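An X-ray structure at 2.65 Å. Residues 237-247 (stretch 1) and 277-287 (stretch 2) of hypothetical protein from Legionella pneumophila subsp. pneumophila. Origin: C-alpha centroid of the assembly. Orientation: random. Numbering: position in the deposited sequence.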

ATOM      1  N   GLN A 237     -15.247  21.582  -3.419  1.00 32.65           N
ATOM      2  CA  GLN A 237     -14.920  22.524  -2.356  1.00 33.45           C
ATOM      3  C   GLN A 237     -13.489  22.343  -1.873  1.00 39.54           C
ATOM      4  O   GLN A 237     -12.732  23.320  -1.797  1.00 41.54           O
ATOM      5  N   SER A 238     -13.126  21.101  -1.582  1.00 34.58           N
ATOM      6  CA  SER A 238     -11.824  20.682  -1.079  1.00 34.26           C
ATOM      7  C   SER A 238     -10.705  21.061  -2.077  1.00 37.26           C
ATOM      8  O   SER A 238      -9.690  21.659  -1.676  1.00 37.69           O
HETATM    9  N   MSE A 239     -10.922  20.760  -3.371  1.00 32.28           N
HETATM   10  CA  MSE A 239      -9.943  21.055  -4.415  1.00 32.90           C
HETATM   11  C   MSE A 239      -9.860  22.559  -4.725  1.00 39.36           C
HETATM   12  O   MSE A 239      -8.755  23.062  -4.945  1.00 41.30           O
ATOM     13  N   ASP A 240     -11.007  23.278  -4.716  1.00 34.76           N
ATOM     14  CA  ASP A 240     -11.025  24.709  -4.968  1.00 35.77           C
ATOM     15  C   ASP A 240     -10.302  25.471  -3.854  1.00 41.91           C
ATOM     16  O   ASP A 240      -9.554  26.410  -4.143  1.00 42.30           O
ATOM     17  N   GLN A 241     -10.536  25.082  -2.580  1.00 38.78           N
ATOM     18  CA  GLN A 241      -9.894  25.735  -1.437  1.00 38.69           C
ATOM     19  C   GLN A 241      -8.362  25.597  -1.505  1.00 43.31           C
ATOM     20  O   GLN A 241      -7.642  26.577  -1.258  1.00 44.26           O
ATOM     21  N   LEU A 242      -7.880  24.414  -1.885  1.00 39.22           N
ATOM     22  CA  LEU A 242      -6.458  24.192  -2.045  1.00 40.54           C
ATOM     23  C   LEU A 242      -5.887  24.986  -3.233  1.00 45.27           C
ATOM     24  O   LEU A 242      -4.815  25.590  -3.098  1.00 47.07           O
ATOM     25  N   HIS A 243      -6.569  24.953  -4.396  1.00 37.78           N
ATOM     26  CA  HIS A 243      -6.081  25.671  -5.552  1.00 36.44           C
ATOM     27  C   HIS A 243      -5.943  27.167  -5.201  1.00 42.09           C
ATOM     28  O   HIS A 243      -4.909  27.751  -5.513  1.00 44.47           O
ATOM     29  N   SER A 244      -6.939  27.764  -4.513  1.00 36.53           N
ATOM     30  CA  SER A 244      -6.891  29.176  -4.133  1.00 37.72           C
ATOM     31  C   SER A 244      -5.627  29.489  -3.294  1.00 45.32           C
ATOM     32  O   SER A 244      -4.949  30.497  -3.550  1.00 47.67           O
ATOM     33  N   LYS A 245      -5.295  28.589  -2.333  1.00 39.98           N
ATOM     34  CA  LYS A 245      -4.147  28.716  -1.440  1.00 39.20           C
ATOM     35  C   LYS A 245      -2.816  28.455  -2.153  1.00 43.78           C
ATOM     36  O   LYS A 245      -1.923  29.292  -2.030  1.00 46.21           O
ATOM     37  N   ILE A 246      -2.675  27.323  -2.892  1.00 38.29           N
ATOM     38  CA  ILE A 246      -1.450  26.910  -3.597  1.00 38.20           C
ATOM     39  C   ILE A 246      -1.083  27.845  -4.776  1.00 46.03           C
ATOM     40  O   ILE A 246       0.096  27.983  -5.100  1.00 45.96           O
ATOM     41  N   SER A 247      -2.086  28.454  -5.416  1.00 45.34           N
ATOM     42  CA  SER A 247      -1.913  29.382  -6.518  1.00 46.86           C
ATOM     43  C   SER A 247      -1.087  30.589  -6.110  1.00 54.80           C
ATOM     44  O   SER A 247      -0.287  31.072  -6.910  1.00 57.31           O
ATOM     45  N   ASN A 277      -6.043   6.520  -5.435  1.00 28.85           N
ATOM     46  CA  ASN A 277      -5.869   7.786  -4.738  1.00 28.88           C
ATOM     47  C   ASN A 277      -5.914   8.944  -5.733  1.00 36.92           C
ATOM     48  O   ASN A 277      -4.944   9.207  -6.458  1.00 36.46           O
ATOM     49  N   TRP A 278      -7.034   9.687  -5.710  1.00 35.80           N
ATOM     50  CA  TRP A 278      -7.269  10.807  -6.611  1.00 36.29           C
ATOM     51  C   TRP A 278      -6.355  11.983  -6.335  1.00 38.17           C
ATOM     52  O   TRP A 278      -6.336  12.930  -7.135  1.00 38.57           O
ATOM     53  N   LEU A 279      -5.567  11.933  -5.231  1.00 33.24           N
ATOM     54  CA  LEU A 279      -4.605  13.014  -4.942  1.00 32.13           C
ATOM     55  C   LEU A 279      -3.514  13.029  -5.988  1.00 35.52           C
ATOM     56  O   LEU A 279      -2.959  14.083  -6.269  1.00 35.87           O
ATOM     57  N   VAL A 280      -3.208  11.851  -6.564  1.00 32.18           N
ATOM     58  CA  VAL A 280      -2.164  11.686  -7.568  1.00 31.85           C
ATOM     59  C   VAL A 280      -2.556  12.481  -8.842  1.00 36.04           C
ATOM     60  O   VAL A 280      -1.828  13.445  -9.140  1.00 36.21           O
ATOM     61  N   PRO A 281      -3.690  12.212  -9.549  1.00 32.27           N
ATOM     62  CA  PRO A 281      -4.035  13.071 -10.701  1.00 32.80           C
ATOM     63  C   PRO A 281      -4.289  14.540 -10.296  1.00 39.88           C
ATOM     64  O   PRO A 281      -3.949  15.434 -11.063  1.00 40.71           O
ATOM     65  N   PHE A 282      -4.858  14.791  -9.092  1.00 37.94           N
ATOM     66  CA  PHE A 282      -5.114  16.147  -8.584  1.00 38.28           C
ATOM     67  C   PHE A 282      -3.792  16.969  -8.510  1.00 44.05           C
ATOM     68  O   PHE A 282      -3.737  18.096  -9.031  1.00 42.78           O
ATOM     69  N   VAL A 283      -2.728  16.386  -7.931  1.00 42.31           N
ATOM     70  CA  VAL A 283      -1.420  17.039  -7.848  1.00 44.55           C
ATOM     71  C   VAL A 283      -0.858  17.287  -9.275  1.00 50.11           C
ATOM     72  O   VAL A 283      -0.313  18.369  -9.529  1.00 51.21           O
ATOM     73  N   GLN A 284      -1.031  16.317 -10.205  1.00 46.15           N
ATOM     74  CA  GLN A 284      -0.585  16.456 -11.599  1.00 46.00           C
ATOM     75  C   GLN A 284      -1.282  17.643 -12.252  1.00 49.53           C
ATOM     76  O   GLN A 284      -0.631  18.399 -12.969  1.00 51.02           O
ATOM     77  N   ALA A 285      -2.596  17.817 -11.977  1.00 43.95           N
ATOM     78  CA  ALA A 285      -3.415  18.919 -12.474  1.00 43.77           C
ATOM     79  C   ALA A 285      -2.875  20.265 -11.946  1.00 48.93           C
ATOM     80  O   ALA A 285      -2.663  21.184 -12.740  1.00 51.80           O
ATOM     81  N   LEU A 286      -2.585  20.349 -10.634  1.00 43.27           N
ATOM     82  CA  LEU A 286      -2.024  21.534  -9.984  1.00 42.99           C
ATOM     83  C   LEU A 286      -0.703  21.944 -10.632  1.00 51.88           C
ATOM     84  O   LEU A 286      -0.476  23.132 -10.881  1.00 53.53           O
ATOM     85  N   SER A 287       0.147  20.953 -10.938  1.00 49.92           N
ATOM     86  CA  SER A 287       1.461  21.150 -11.548  1.00 50.58           C
ATOM     87  C   SER A 287       1.378  21.481 -13.019  1.00 57.81           C
ATOM     88  O   SER A 287       2.421  21.742 -13.618  1.00 59.08           O
TER

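Two helical segments of one chain meet here at 36° between their N-to-C directions, with axes no closer than 11.8 Å. That spacing is wide, and large side chains fill it: 356 Å² is buried over both sides, mostly by Met239, Phe282 and Leu286. The register is simple. Met239 lies opposite Phe282, with CA atoms 8.0 Å apart, and one turn further along both helices His243 lies opposite Leu286, with CA atoms 7.3 Å apart. A four-residue step on each side keeps the pairs in phase.

Met239, modelled as selenomethionine, covers the most area although its CA-to-CB bond points sideways. An m, t, t rotamer carries the chain along to the aromatic residues of the other stretch. Its CG sits over one face of Phe282, 4.0 Å from the ring centroid and 25° off the normal, a CH-pi contact; the closest pair is Met239 CG to Phe282 CE1 at 3.6 Å. The selenium lies oblique to that same ring, Met239 SE being 4.6 Å from its centroid. Further out, the terminal methyl reaches the indole, with Met239 CE 3.5 Å from Trp278 CE3. One flexible chain thus serves two aromatic groups.

Phe282 points toward the first helix in a t rotamer, chi2 56°, and its ring is used in two ways. While Met239 takes a face, Leu242 comes in at the edge, near the ring plane, with Leu242 CD2 3.4 Å from Phe282 CE2. Leu242 itself points toward the second stretch with chi1 t and chi2 p. The same CD2 methyl also lies 4.1 Å from Leu286 CD1, so it joins the aromatic part of the contact to the aliphatic part.

Leu286 anchors that aliphatic end. Its CA-to-CB bond is sideways, but the m, t rotamer brings the end of the side chain nearer to the first helix. Leu286 CD2 approaches Ile246 CG2 at 3.9 Å and meets the edge of the imidazole at His243 CD2, 4.3 Å away. Ile246 points toward its partner with chi1 at -149°, between wells, and chi2 t. His243, chi1 t, offers carbon to this contact.

At the other end Trp278, chi1 p and chi2 -98°, points toward the first helix. Ser238 OG is only a distant neighbour, 4.5 Å from Trp278 CH2; both that hydroxyl and the indole NE1 are hydrogen-bonded elsewhere in the structure.

No hydrogen bond crosses between the stretches, and polar groups work locally instead. Asn277 caps the second helix: its OD1 accepts from Leu279 N at 3.0 Å. On the first helix, Ser244 OG donates to Asp240 O at 3.1 Å and Ser247 OG to His243 O at 2.8 Å, both back to the preceding turn. The rule to read is apolar contact between helices, with several polar side chains, such as Ser244, Ser247 and Asn277, bonded within their own stretch and others, such as Ser238 and Trp278, to partners elsewhere.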

ATOM      1  CB  GLN A 237     -15.921  22.423  -1.187  1.00 34.24           C
ATOM      2  CG  GLN A 237     -15.600  23.270   0.067  1.00 33.12           C
ATOM      3  CD  GLN A 237     -15.557  24.777  -0.075  1.00 53.72           C
ATOM      4  OE1 GLN A 237     -15.409  25.336  -1.157  1.00 49.10           O
ATOM      5  NE2 GLN A 237     -15.680  25.482   1.043  1.00 47.52           N
ATOM      6  CB  SER A 238     -11.864  19.180  -0.799  1.00 36.95           C
ATOM      7  OG  SER A 238     -10.590  18.625  -0.530  1.00 52.01           O
HETATM    8  CB  MSE A 239     -10.252  20.263  -5.683  1.00 34.97           C
HETATM    9  CG  MSE A 239     -10.042  18.758  -5.526  1.00 40.86           C
HETATM   10 SE   MSE A 239     -10.455  17.804  -7.171  0.75 48.36          SE
HETATM   11  CE  MSE A 239     -11.011  16.088  -6.465  1.00 44.21           C
ATOM     12  CB  ASP A 240     -12.462  25.238  -5.116  1.00 37.85           C
ATOM     13  CG  ASP A 240     -12.520  26.724  -5.393  1.00 47.85           C
ATOM     14  OD1 ASP A 240     -12.014  27.142  -6.444  1.00 50.28           O
ATOM     15  OD2 ASP A 240     -13.018  27.473  -4.526  1.00 53.82           O
ATOM     16  CB  GLN A 241     -10.437  25.192  -0.125  1.00 38.83           C
ATOM     17  CG  GLN A 241     -11.822  25.735   0.227  1.00 40.41           C
ATOM     18  CD  GLN A 241     -11.895  27.218   0.469  1.00 55.94           C
ATOM     19  OE1 GLN A 241     -12.744  27.898  -0.086  1.00 51.95           O
ATOM     20  NE2 GLN A 241     -11.033  27.752   1.320  1.00 57.67           N
ATOM     21  CB  LEU A 242      -6.112  22.712  -2.217  1.00 40.18           C
ATOM     22  CG  LEU A 242      -4.611  22.483  -2.114  1.00 46.97           C
ATOM     23  CD1 LEU A 242      -4.081  22.887  -0.730  1.00 48.71           C
ATOM     24  CD2 LEU A 242      -4.232  21.091  -2.468  1.00 50.50           C
ATOM     25  CB  HIS A 243      -6.981  25.439  -6.770  1.00 36.06           C
ATOM     26  CG  HIS A 243      -6.595  26.282  -7.942  1.00 40.03           C
ATOM     27  ND1 HIS A 243      -7.158  27.533  -8.151  1.00 42.13           N
ATOM     28  CD2 HIS A 243      -5.657  26.063  -8.888  1.00 42.00           C
ATOM     29  CE1 HIS A 243      -6.584  28.010  -9.240  1.00 42.28           C
ATOM     30  NE2 HIS A 243      -5.665  27.168  -9.716  1.00 42.63           N
ATOM     31  CB  SER A 244      -8.154  29.579  -3.370  1.00 39.42           C
ATOM     32  OG  SER A 244      -9.347  29.475  -4.135  1.00 43.82           O
ATOM     33  CB  LYS A 245      -4.286  27.780  -0.236  1.00 39.49           C
ATOM     34  CG  LYS A 245      -4.897  28.426   0.986  1.00 52.79           C
ATOM     35  CD  LYS A 245      -4.345  27.740   2.238  1.00 72.99           C
ATOM     36  CE  LYS A 245      -4.818  28.318   3.555  1.00 85.54           C
ATOM     37  NZ  LYS A 245      -4.094  27.711   4.707  1.00 89.66           N
ATOM     38  CB  ILE A 246      -1.563  25.444  -4.062  1.00 39.93           C
ATOM     39  CG1 ILE A 246      -0.190  24.751  -4.079  1.00 39.29           C
ATOM     40  CG2 ILE A 246      -2.324  25.297  -5.395  1.00 42.04           C
ATOM     41  CD1 ILE A 246      -0.236  23.303  -4.200  1.00 44.08           C
ATOM     42  CB  SER A 247      -3.270  29.848  -7.019  1.00 49.97           C
ATOM     43  OG  SER A 247      -3.795  28.841  -7.862  1.00 59.46           O
ATOM     44  CB  ASN A 277      -4.570   7.828  -3.902  1.00 26.17           C
ATOM     45  CG  ASN A 277      -4.623   8.866  -2.794  1.00 36.72           C
ATOM     46  OD1 ASN A 277      -5.006  10.026  -2.989  1.00 32.74           O
ATOM     47  ND2 ASN A 277      -4.327   8.464  -1.586  1.00 21.10           N
ATOM     48  CB  TRP A 278      -8.741  11.235  -6.573  1.00 36.44           C
ATOM     49  CG  TRP A 278      -9.230  11.636  -5.216  1.00 38.51           C
ATOM     50  CD1 TRP A 278      -9.916  10.860  -4.337  1.00 41.40           C
ATOM     51  CD2 TRP A 278      -9.061  12.917  -4.578  1.00 39.35           C
ATOM     52  NE1 TRP A 278     -10.153  11.557  -3.171  1.00 41.68           N
ATOM     53  CE2 TRP A 278      -9.666  12.831  -3.303  1.00 43.66           C
ATOM     54  CE3 TRP A 278      -8.461  14.136  -4.967  1.00 41.18           C
ATOM     55  CZ2 TRP A 278      -9.662  13.903  -2.397  1.00 43.68           C
ATOM     56  CZ3 TRP A 278      -8.484  15.207  -4.086  1.00 43.08           C
ATOM     57  CH2 TRP A 278      -9.072  15.088  -2.818  1.00 43.93           C
ATOM     58  CB  LEU A 279      -3.973  12.908  -3.547  1.00 31.00           C
ATOM     59  CG  LEU A 279      -4.837  13.224  -2.346  1.00 32.92           C
ATOM     60  CD1 LEU A 279      -4.107  12.896  -1.093  1.00 31.36           C
ATOM     61  CD2 LEU A 279      -5.270  14.674  -2.325  1.00 34.44           C
ATOM     62  CB  VAL A 280      -1.814  10.202  -7.831  1.00 34.35           C
ATOM     63  CG1 VAL A 280      -0.735  10.079  -8.909  1.00 33.71           C
ATOM     64  CG2 VAL A 280      -1.373   9.521  -6.541  1.00 33.61           C
ATOM     65  CB  PRO A 281      -5.309  12.430 -11.254  1.00 34.07           C
ATOM     66  CG  PRO A 281      -5.897  11.664 -10.108  1.00 37.84           C
ATOM     67  CD  PRO A 281      -4.697  11.145  -9.363  1.00 33.39           C
ATOM     68  CB  PHE A 282      -5.827  16.096  -7.217  1.00 39.53           C
ATOM     69  CG  PHE A 282      -5.978  17.432  -6.534  1.00 42.13           C
ATOM     70  CD1 PHE A 282      -6.616  18.495  -7.172  1.00 46.18           C
ATOM     71  CD2 PHE A 282      -5.481  17.635  -5.255  1.00 44.31           C
ATOM     72  CE1 PHE A 282      -6.719  19.742  -6.553  1.00 47.09           C
ATOM     73  CE2 PHE A 282      -5.616  18.874  -4.624  1.00 47.37           C
ATOM     74  CZ  PHE A 282      -6.223  19.920  -5.284  1.00 46.17           C
ATOM     75  CB  VAL A 283      -0.446  16.248  -6.941  1.00 49.04           C
ATOM     76  CG1 VAL A 283       0.991  16.706  -7.108  1.00 49.80           C
ATOM     77  CG2 VAL A 283      -0.848  16.422  -5.506  1.00 48.90           C
ATOM     78  CB  GLN A 284      -0.859  15.188 -12.403  1.00 47.16           C
ATOM     79  CG  GLN A 284       0.073  14.011 -12.129  1.00 70.06           C
ATOM     80  CD  GLN A 284      -0.370  12.848 -12.985  1.00 95.59           C
ATOM     81  OE1 GLN A 284      -0.974  11.875 -12.502  1.00 85.75           O
ATOM     82  NE2 GLN A 284      -0.139  12.952 -14.296  1.00 93.68           N
ATOM     83  CB  ALA A 285      -4.868  18.719 -12.064  1.00 44.01           C
ATOM     84  CB  LEU A 286      -1.796  21.285  -8.487  1.00 41.73           C
ATOM     85  CG  LEU A 286      -3.031  21.132  -7.598  1.00 44.70           C
ATOM     86  CD1 LEU A 286      -2.638  20.660  -6.196  1.00 44.91           C
ATOM     87  CD2 LEU A 286      -3.836  22.413  -7.523  1.00 43.21           C
ATOM     88  CB  SER A 287       2.302  19.887 -11.385  1.00 51.44           C
ATOM     89  OG  SER A 287       1.988  18.899 -12.351  1.00 54.53           O
TER